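Local coordinates for extracellular solute-binding protein, family 5 (Chelativorans sp., PDB 6WM6), which binds EDTA and various other aminopolycarboxylates in the periplasm and probably delivers them to an ABC transporter for uptake, at residues Val81-Val87 with Trp183-Phe189; Leu336-Ala341 with Pro526-Leu530. One frame throughout, in Å; residues are numbered along the deposited sequence.

Contact 1. Residues Val81-Val87 with Trp183-Phe189; sequences VPSAFMV and WQGLFMF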
ATOM      1  N   VAL A  81     -17.949   1.637  -3.457  1.00 18.22           N
ATOM      2  CA  VAL A  81     -17.903   0.446  -2.608  1.00 18.97           C
ATOM      3  C   VAL A  81     -17.994   0.888  -1.150  1.00 19.74           C
ATOM      4  O   VAL A  81     -17.184   1.724  -0.719  1.00 21.13           O
ATOM      5  CB  VAL A  81     -16.604  -0.331  -2.859  1.00 20.29           C
ATOM      6  CG1 VAL A  81     -16.464  -1.462  -1.839  1.00 24.37           C
ATOM      7  CG2 VAL A  81     -16.565  -0.887  -4.254  1.00 23.40           C
ATOM      8  N   PRO A  82     -18.936   0.366  -0.365  1.00 16.95           N
ATOM      9  CA  PRO A  82     -18.989   0.733   1.057  1.00 18.31           C
ATOM     10  C   PRO A  82     -17.987  -0.076   1.865  1.00 20.14           C
ATOM     11  O   PRO A  82     -17.655  -1.215   1.523  1.00 20.07           O
ATOM     12  CB  PRO A  82     -20.434   0.399   1.459  1.00 23.43           C
ATOM     13  CG  PRO A  82     -20.927  -0.556   0.448  1.00 21.65           C
ATOM     14  CD  PRO A  82     -20.064  -0.494  -0.769  1.00 17.82           C
ATOM     15  N   SER A  83     -17.493   0.541   2.943  1.00 18.27           N
ATOM     16  CA  SER A  83     -16.432  -0.009   3.778  1.00 17.29           C
ATOM     17  C   SER A  83     -16.877   0.021   5.234  1.00 17.13           C
ATOM     18  O   SER A  83     -17.437   1.015   5.693  1.00 17.79           O
ATOM     19  CB  SER A  83     -15.129   0.821   3.668  1.00 18.18           C
ATOM     20  OG  SER A  83     -14.699   0.939   2.312  1.00 20.85           O
ATOM     21  N   ALA A  84     -16.564  -1.037   6.005  1.00 16.49           N
ATOM     22  CA  ALA A  84     -16.872  -1.009   7.431  1.00 16.20           C
ATOM     23  C   ALA A  84     -16.035   0.038   8.159  1.00 16.65           C
ATOM     24  O   ALA A  84     -16.573   0.815   8.965  1.00 16.69           O
ATOM     25  CB  ALA A  84     -16.684  -2.401   8.050  1.00 16.89           C
ATOM     26  N   PHE A  85     -14.714   0.053   7.913  1.00 14.65           N
ATOM     27  CA  PHE A  85     -13.796   1.040   8.438  1.00 15.19           C
ATOM     28  C   PHE A  85     -12.976   1.582   7.287  1.00 14.90           C
ATOM     29  O   PHE A  85     -12.829   0.936   6.249  1.00 16.85           O
ATOM     30  CB  PHE A  85     -12.811   0.435   9.469  1.00 15.25           C
ATOM     31  CG  PHE A  85     -13.453  -0.036  10.748  1.00 14.99           C
ATOM     32  CD1 PHE A  85     -14.170  -1.218  10.802  1.00 15.99           C
ATOM     33  CD2 PHE A  85     -13.323   0.714  11.905  1.00 16.11           C
ATOM     34  CE1 PHE A  85     -14.769  -1.649  11.992  1.00 16.05           C
ATOM     35  CE2 PHE A  85     -13.920   0.285  13.094  1.00 17.41           C
ATOM     36  CZ  PHE A  85     -14.652  -0.886  13.128  1.00 17.49           C
ATOM     37  N   MET A  86     -12.427   2.788   7.468  1.00 15.72           N
ATOM     38  CA  MET A  86     -11.614   3.439   6.448  1.00 15.06           C
ATOM     39  C   MET A  86     -10.362   4.022   7.068  1.00 15.55           C
ATOM     40  O   MET A  86     -10.399   4.624   8.151  1.00 16.27           O
ATOM     41  CB  MET A  86     -12.418   4.531   5.768  1.00 16.74           C
ATOM     42  CG  MET A  86     -11.686   5.264   4.649  1.00 17.24           C
ATOM     43  SD  MET A  86     -10.950   4.181   3.408  1.00 16.85           S
ATOM     44  CE  MET A  86     -12.330   3.080   3.048  1.00 18.26           C
ATOM     45  N   VAL A  87      -9.243   3.830   6.376  1.00 14.28           N
ATOM     46  CA  VAL A  87      -7.966   4.377   6.826  1.00 15.75           C
ATOM     47  C   VAL A  87      -7.924   5.875   6.580  1.00 14.29           C
ATOM     48  O   VAL A  87      -8.243   6.338   5.472  1.00 16.08           O
ATOM     49  CB  VAL A  87      -6.800   3.682   6.113  1.00 16.00           C
ATOM     50  CG1 VAL A  87      -5.480   4.135   6.740  1.00 18.25           C
ATOM     51  CG2 VAL A  87      -6.926   2.153   6.185  1.00 18.97           C
ATOM     52  N   TRP A 183      -9.286  -7.166  13.269  1.00 16.95           N
ATOM     53  CA  TRP A 183     -10.662  -7.339  12.823  1.00 17.16           C
ATOM     54  C   TRP A 183     -11.253  -6.073  12.211  1.00 16.75           C
ATOM     55  O   TRP A 183     -12.140  -6.171  11.354  1.00 17.21           O
ATOM     56  CB  TRP A 183     -11.521  -7.865  13.971  1.00 17.09           C
ATOM     57  CG  TRP A 183     -11.688  -6.926  15.128  1.00 17.01           C
ATOM     58  CD1 TRP A 183     -10.928  -6.876  16.265  1.00 18.76           C
ATOM     59  CD2 TRP A 183     -12.701  -5.928  15.278  1.00 17.22           C
ATOM     60  NE1 TRP A 183     -11.394  -5.891  17.102  1.00 18.96           N
ATOM     61  CE2 TRP A 183     -12.486  -5.299  16.520  1.00 18.01           C
ATOM     62  CE3 TRP A 183     -13.754  -5.491  14.472  1.00 17.92           C
ATOM     63  CZ2 TRP A 183     -13.296  -4.257  16.976  1.00 19.45           C
ATOM     64  CZ3 TRP A 183     -14.553  -4.460  14.933  1.00 20.45           C
ATOM     65  CH2 TRP A 183     -14.322  -3.869  16.165  1.00 19.80           C
ATOM     66  N   GLN A 184     -10.789  -4.879  12.608  1.00 16.25           N
ATOM     67  CA  GLN A 184     -11.288  -3.659  11.986  1.00 16.56           C
ATOM     68  C   GLN A 184     -10.830  -3.495  10.541  1.00 15.83           C
ATOM     69  O   GLN A 184     -11.355  -2.626   9.834  1.00 17.16           O
ATOM     70  CB  GLN A 184     -10.899  -2.440  12.821  1.00 17.42           C
ATOM     71  CG  GLN A 184     -11.574  -2.425  14.197  1.00 17.97           C
ATOM     72  CD  GLN A 184     -11.263  -1.192  15.021  1.00 24.18           C
ATOM     73  OE1 GLN A 184     -10.437  -0.373  14.660  1.00 28.61           O
ATOM     74  NE2 GLN A 184     -11.982  -1.033  16.123  1.00 25.25           N
ATOM     75  N   GLY A 185      -9.894  -4.308  10.087  1.00 15.62           N
ATOM     76  CA  GLY A 185      -9.502  -4.356   8.685  1.00 17.28           C
ATOM     77  C   GLY A 185     -10.383  -5.207   7.814  1.00 16.95           C
ATOM     78  O   GLY A 185     -10.211  -5.195   6.585  1.00 17.91           O
ATOM     79  N   LEU A 186     -11.324  -5.938   8.407  1.00 16.04           N
ATOM     80  CA  LEU A 186     -12.200  -6.847   7.673  1.00 17.27           C
ATOM     81  C   LEU A 186     -13.428  -6.124   7.127  1.00 16.97           C
ATOM     82  O   LEU A 186     -13.845  -5.093   7.634  1.00 16.80           O
ATOM     83  CB  LEU A 186     -12.649  -7.983   8.600  1.00 18.03           C
ATOM     84  CG  LEU A 186     -11.494  -8.765   9.229  1.00 17.15           C
ATOM     85  CD1 LEU A 186     -12.026  -9.846  10.168  1.00 20.07           C
ATOM     86  CD2 LEU A 186     -10.608  -9.400   8.167  1.00 19.20           C
ATOM     87  N   PHE A 187     -13.992  -6.654   6.043  1.00 16.29           N
ATOM     88  CA  PHE A 187     -15.164  -6.044   5.424  1.00 15.46           C
ATOM     89  C   PHE A 187     -14.895  -4.598   5.008  1.00 17.11           C
ATOM     90  O   PHE A 187     -15.776  -3.738   5.087  1.00 16.80           O
ATOM     91  CB  PHE A 187     -16.395  -6.157   6.332  1.00 16.94           C
ATOM     92  CG  PHE A 187     -16.639  -7.548   6.812  1.00 16.55           C
ATOM     93  CD1 PHE A 187     -17.152  -8.508   5.963  1.00 17.96           C
ATOM     94  CD2 PHE A 187     -16.335  -7.898   8.091  1.00 17.32           C
ATOM     95  CE1 PHE A 187     -17.374  -9.804   6.396  1.00 17.83           C
ATOM     96  CE2 PHE A 187     -16.553  -9.196   8.541  1.00 18.50           C
ATOM     97  CZ  PHE A 187     -17.057 -10.143   7.677  1.00 18.26           C
ATOM     98  N   MET A 188     -13.681  -4.317   4.526  1.00 16.35           N
ATOM     99  CA  MET A 188     -13.353  -2.975   4.073  1.00 17.07           C
ATOM    100  C   MET A 188     -13.912  -2.698   2.688  1.00 17.28           C
ATOM    101  O   MET A 188     -13.930  -1.533   2.257  1.00 17.63           O
ATOM    102  CB  MET A 188     -11.849  -2.719   4.117  1.00 17.98           C
ATOM    103  CG  MET A 188     -11.494  -1.242   3.944  1.00 17.27           C
ATOM    104  SD  MET A 188      -9.781  -0.814   4.294  1.00 20.35           S
ATOM    105  CE  MET A 188      -9.739  -1.023   6.059  1.00 20.84           C
ATOM    106  N   PHE A 189     -14.326  -3.733   1.963  1.00 16.70           N
ATOM    107  CA  PHE A 189     -14.879  -3.585   0.627  1.00 16.94           C
ATOM    108  C   PHE A 189     -16.048  -4.546   0.521  1.00 20.57           C
ATOM    109  O   PHE A 189     -15.847  -5.767   0.530  1.00 25.49           O
ATOM    110  CB  PHE A 189     -13.835  -3.894  -0.442  1.00 19.40           C
ATOM    111  CG  PHE A 189     -12.579  -3.076  -0.302  1.00 18.45           C
ATOM    112  CD1 PHE A 189     -12.515  -1.795  -0.788  1.00 21.48           C
ATOM    113  CD2 PHE A 189     -11.485  -3.622   0.337  1.00 21.30           C
ATOM    114  CE1 PHE A 189     -11.345  -1.040  -0.620  1.00 22.80           C
ATOM    115  CE2 PHE A 189     -10.312  -2.869   0.498  1.00 23.19           C
ATOM    116  CZ  PHE A 189     -10.265  -1.590   0.014  1.00 23.56           C
TER
HETATM  117  O   HOH W   1     -12.962  -2.423   7.374  1.00 17.37           O
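Two backbone carbonyls of the 183-189 loop receive the direct hydrogen bonds from residues 81-87. Ala84 N donates to Phe187 O at 3.0 Å, and Ser83 OG donates to Met188 O at 2.6 Å; serine's short side chain suits backbones this close, the CA atoms of Ser83 and Met188 being 4.3 Å apart. Phe187, in left-handed backbone geometry, turns the loop, while a water links the segments, accepting from Phe85 N (3.1 Å) and donating to Gln184 O (2.9 Å) and Leu186 O (2.8 Å).

Van der Waals contacts add to these. The Phe85 ring supplies a flat face for a CH-pi contact, Gln184 CB lying 3.8 Å from its centroid, almost on the normal, and Phe85 CZ comes within 4.0 Å of Trp183 CZ3. Met188 threads along the strand: its CG is 3.4 Å from carbonyl oxygen Phe85 O, and its CE is 4.2 Å from Val87 CG2. Val81 CG1 packs against Phe189 CB at 3.8 Å.

The contact attaches the loop to strand 85-87, which pairs with 93-95, and to the residues leading into it. Leu93 touches Val87, Gln184 and Met188, whereas Trp183 rests on strand 111-117 and Phe187 on strand 160-165.

Contact 2. Residues Leu336-Ala341 with Pro526-Leu530; sequences LKAKTA and PIYQL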
ATOM      1  N   LEU A 336      23.007   8.156   0.877  1.00 23.84           N
ATOM      2  CA  LEU A 336      21.912   7.771   0.006  1.00 23.96           C
ATOM      3  C   LEU A 336      20.759   8.760   0.136  1.00 22.58           C
ATOM      4  O   LEU A 336      20.199   9.236  -0.861  1.00 24.54           O
ATOM      5  CB  LEU A 336      21.465   6.367   0.407  1.00 34.36           C
ATOM      6  CG  LEU A 336      20.811   5.442  -0.589  1.00 33.28           C
ATOM      7  CD1 LEU A 336      21.612   5.287  -1.851  1.00 28.92           C
ATOM      8  CD2 LEU A 336      20.655   4.088   0.092  1.00 25.95           C
ATOM      9  N   LYS A 337      20.375   9.075   1.374  1.00 21.05           N
ATOM     10  CA  LYS A 337      19.277   9.999   1.601  1.00 21.74           C
ATOM     11  C   LYS A 337      19.684  11.437   1.292  1.00 19.68           C
ATOM     12  O   LYS A 337      18.875  12.204   0.772  1.00 20.09           O
ATOM     13  CB  LYS A 337      18.795   9.846   3.048  1.00 22.02           C
ATOM     14  CG  LYS A 337      17.455  10.504   3.324  1.00 20.89           C
ATOM     15  CD  LYS A 337      16.913  10.187   4.727  1.00 20.48           C
ATOM     16  CE  LYS A 337      17.652  10.899   5.828  1.00 21.29           C
ATOM     17  NZ  LYS A 337      17.338  12.362   5.863  1.00 21.29           N
ATOM     18  N   ALA A 338      20.939  11.801   1.583  1.00 20.81           N
ATOM     19  CA  ALA A 338      21.425  13.148   1.297  1.00 21.34           C
ATOM     20  C   ALA A 338      21.402  13.461  -0.190  1.00 23.17           C
ATOM     21  O   ALA A 338      21.162  14.620  -0.579  1.00 25.66           O
ATOM     22  CB  ALA A 338      22.855  13.323   1.818  1.00 23.53           C
ATOM     23  N   LYS A 339      21.628  12.460  -1.035  1.00 22.21           N
ATOM     24  CA  LYS A 339      21.681  12.684  -2.471  1.00 22.69           C
ATOM     25  C   LYS A 339      20.332  12.597  -3.160  1.00 23.37           C
ATOM     26  O   LYS A 339      20.148  13.193  -4.228  1.00 28.02           O
ATOM     27  CB  LYS A 339      22.624  11.658  -3.120  1.00 24.46           C
ATOM     28  CG  LYS A 339      24.067  11.728  -2.672  1.00 36.17           C
ATOM     29  CD  LYS A 339      24.846  12.736  -3.487  1.00 49.96           C
ATOM     30  CE  LYS A 339      26.344  12.644  -3.196  1.00 50.91           C
ATOM     31  NZ  LYS A 339      26.677  13.061  -1.808  1.00 57.18           N
ATOM     32  N   THR A 340      19.362  11.871  -2.596  1.00 21.04           N
ATOM     33  CA  THR A 340      18.131  11.568  -3.295  1.00 22.23           C
ATOM     34  C   THR A 340      16.868  12.138  -2.664  1.00 28.08           C
ATOM     35  O   THR A 340      15.839  12.204  -3.346  1.00 37.38           O
ATOM     36  CB  THR A 340      17.941  10.042  -3.438  1.00 25.91           C
ATOM     37  OG1 THR A 340      17.881   9.455  -2.127  1.00 26.96           O
ATOM     38  CG2 THR A 340      19.082   9.427  -4.214  1.00 25.78           C
ATOM     39  N   ALA A 341      16.890  12.478  -1.384  1.00 21.37           N
ATOM     40  CA  ALA A 341      15.725  13.016  -0.689  1.00 21.18           C
ATOM     41  C   ALA A 341      16.008  14.379  -0.081  1.00 19.82           C
ATOM     42  O   ALA A 341      15.214  15.316  -0.272  1.00 21.20           O
ATOM     43  CB  ALA A 341      15.261  12.045   0.415  1.00 22.10           C
ATOM     44  N   PRO A 526      15.963  -1.809   4.732  1.00 14.54           N
ATOM     45  CA  PRO A 526      15.035  -0.685   4.564  1.00 14.34           C
ATOM     46  C   PRO A 526      15.803   0.598   4.325  1.00 14.78           C
ATOM     47  O   PRO A 526      16.902   0.789   4.857  1.00 15.95           O
ATOM     48  CB  PRO A 526      14.295  -0.644   5.910  1.00 16.02           C
ATOM     49  CG  PRO A 526      15.343  -1.125   6.927  1.00 16.54           C
ATOM     50  CD  PRO A 526      16.215  -2.121   6.159  1.00 15.56           C
ATOM     51  N   ILE A 527      15.201   1.496   3.540  1.00 15.42           N
ATOM     52  CA  ILE A 527      15.851   2.747   3.129  1.00 14.18           C
ATOM     53  C   ILE A 527      15.075   3.939   3.700  1.00 14.35           C
ATOM     54  O   ILE A 527      15.445   4.490   4.737  1.00 15.38           O
ATOM     55  CB  ILE A 527      16.066   2.769   1.610  1.00 15.15           C
ATOM     56  CG1 ILE A 527      16.950   1.580   1.178  1.00 16.45           C
ATOM     57  CG2 ILE A 527      16.717   4.073   1.180  1.00 17.99           C
ATOM     58  CD1 ILE A 527      17.029   1.345  -0.323  1.00 17.98           C
ATOM     59  N   TYR A 528      13.998   4.355   3.051  1.00 15.08           N
ATOM     60  CA  TYR A 528      13.160   5.446   3.560  1.00 14.61           C
ATOM     61  C   TYR A 528      11.848   5.428   2.791  1.00 14.49           C
ATOM     62  O   TYR A 528      11.720   4.813   1.726  1.00 15.34           O
ATOM     63  CB  TYR A 528      13.858   6.803   3.489  1.00 15.81           C
ATOM     64  CG  TYR A 528      14.248   7.302   2.126  1.00 16.57           C
ATOM     65  CD1 TYR A 528      13.285   7.676   1.197  1.00 17.43           C
ATOM     66  CD2 TYR A 528      15.597   7.434   1.747  1.00 17.19           C
ATOM     67  CE1 TYR A 528      13.617   8.157  -0.067  1.00 18.50           C
ATOM     68  CE2 TYR A 528      15.928   7.898   0.488  1.00 17.72           C
ATOM     69  CZ  TYR A 528      14.950   8.251  -0.402  1.00 18.62           C
ATOM     70  OH  TYR A 528      15.244   8.733  -1.673  1.00 24.27           O
ATOM     71  N   GLN A 529      10.870   6.144   3.340  1.00 15.82           N
ATOM     72  CA  GLN A 529       9.534   6.223   2.755  1.00 14.96           C
ATOM     73  C   GLN A 529       9.507   7.071   1.495  1.00 14.71           C
ATOM     74  O   GLN A 529      10.141   8.127   1.404  1.00 16.50           O
ATOM     75  CB  GLN A 529       8.588   6.838   3.787  1.00 14.52           C
ATOM     76  CG  GLN A 529       8.222   5.914   4.952  1.00 15.33           C
ATOM     77  CD  GLN A 529       7.705   6.709   6.106  1.00 14.46           C
ATOM     78  OE1 GLN A 529       8.475   7.223   6.916  1.00 16.39           O
ATOM     79  NE2 GLN A 529       6.390   6.773   6.222  1.00 15.44           N
ATOM     80  N   LEU A 530       8.721   6.632   0.514  1.00 15.27           N
ATOM     81  CA  LEU A 530       8.492   7.436  -0.664  1.00 14.45           C
ATOM     82  C   LEU A 530       7.696   8.680  -0.302  1.00 16.00           C
ATOM     83  O   LEU A 530       6.813   8.631   0.549  1.00 16.90           O
ATOM     84  CB  LEU A 530       7.706   6.659  -1.721  1.00 17.25           C
ATOM     85  CG  LEU A 530       8.478   5.629  -2.548  1.00 17.06           C
ATOM     86  CD1 LEU A 530       8.979   4.461  -1.747  1.00 19.14           C
ATOM     87  CD2 LEU A 530       7.575   5.126  -3.682  1.00 20.30           C
TER
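In the alpha/beta architecture of the periplasmic binding protein fold, helix 333-340 packs here against strand 524-537 of a mixed sheet. The short axes of 336-340 and 526-530 run in broadly the same direction, 31° apart, with a closest approach of 9.9 Å, a gap that side chains must fill.

Tyr528 does most of this. Its CB points toward the helix, and the long ring bridges the gap while carrying a polar group to the far side. Tyr528 CD2 lies 3.9 Å from Lys337 CG, and Tyr528 CZ lies 3.9 Å from Ala341 CB, whose small methyl admits the ring at the helix's C-terminal end. Trp348 meets the same ring nearly at right angles.

Leu336 makes the purely apolar part: its CD2 touches Ile527 CG2 at 4.1 Å, and Met421 of helix 416-429 touches both side chains. Lys337 suits the edge of the interface because its aliphatic portion touches the tyrosine while its ammonium leads away to a salt bridge with Asp342.

At the tip of the ring, Tyr528 OH is hydrogen-bonded to Thr340 OG1 at 2.8 Å, and Thr340 OG1 in turn donates to Leu336 O at 2.7 Å.

In the fold
Both contacts are buried, yet they share no helix or strand: their centres lie 32 Å apart, on opposite sides of the chain's centre, and their nearest atoms are about 12 Å from each other. Contact 1 buries 492 Å² between its segments, contact 2 only 230 Å². The difference fits the elements joined. Largely irregular chain in contact 1 approaches closely, so backbone carbonyls accept from a main-chain NH, a serine hydroxyl and a water. In contact 2 the strand's backbone is bonded largely to neighbouring strands and the helix's within itself, so side chains, chiefly one tyrosine, span the wider separation. Neither relies on a salt bridge between its own segments.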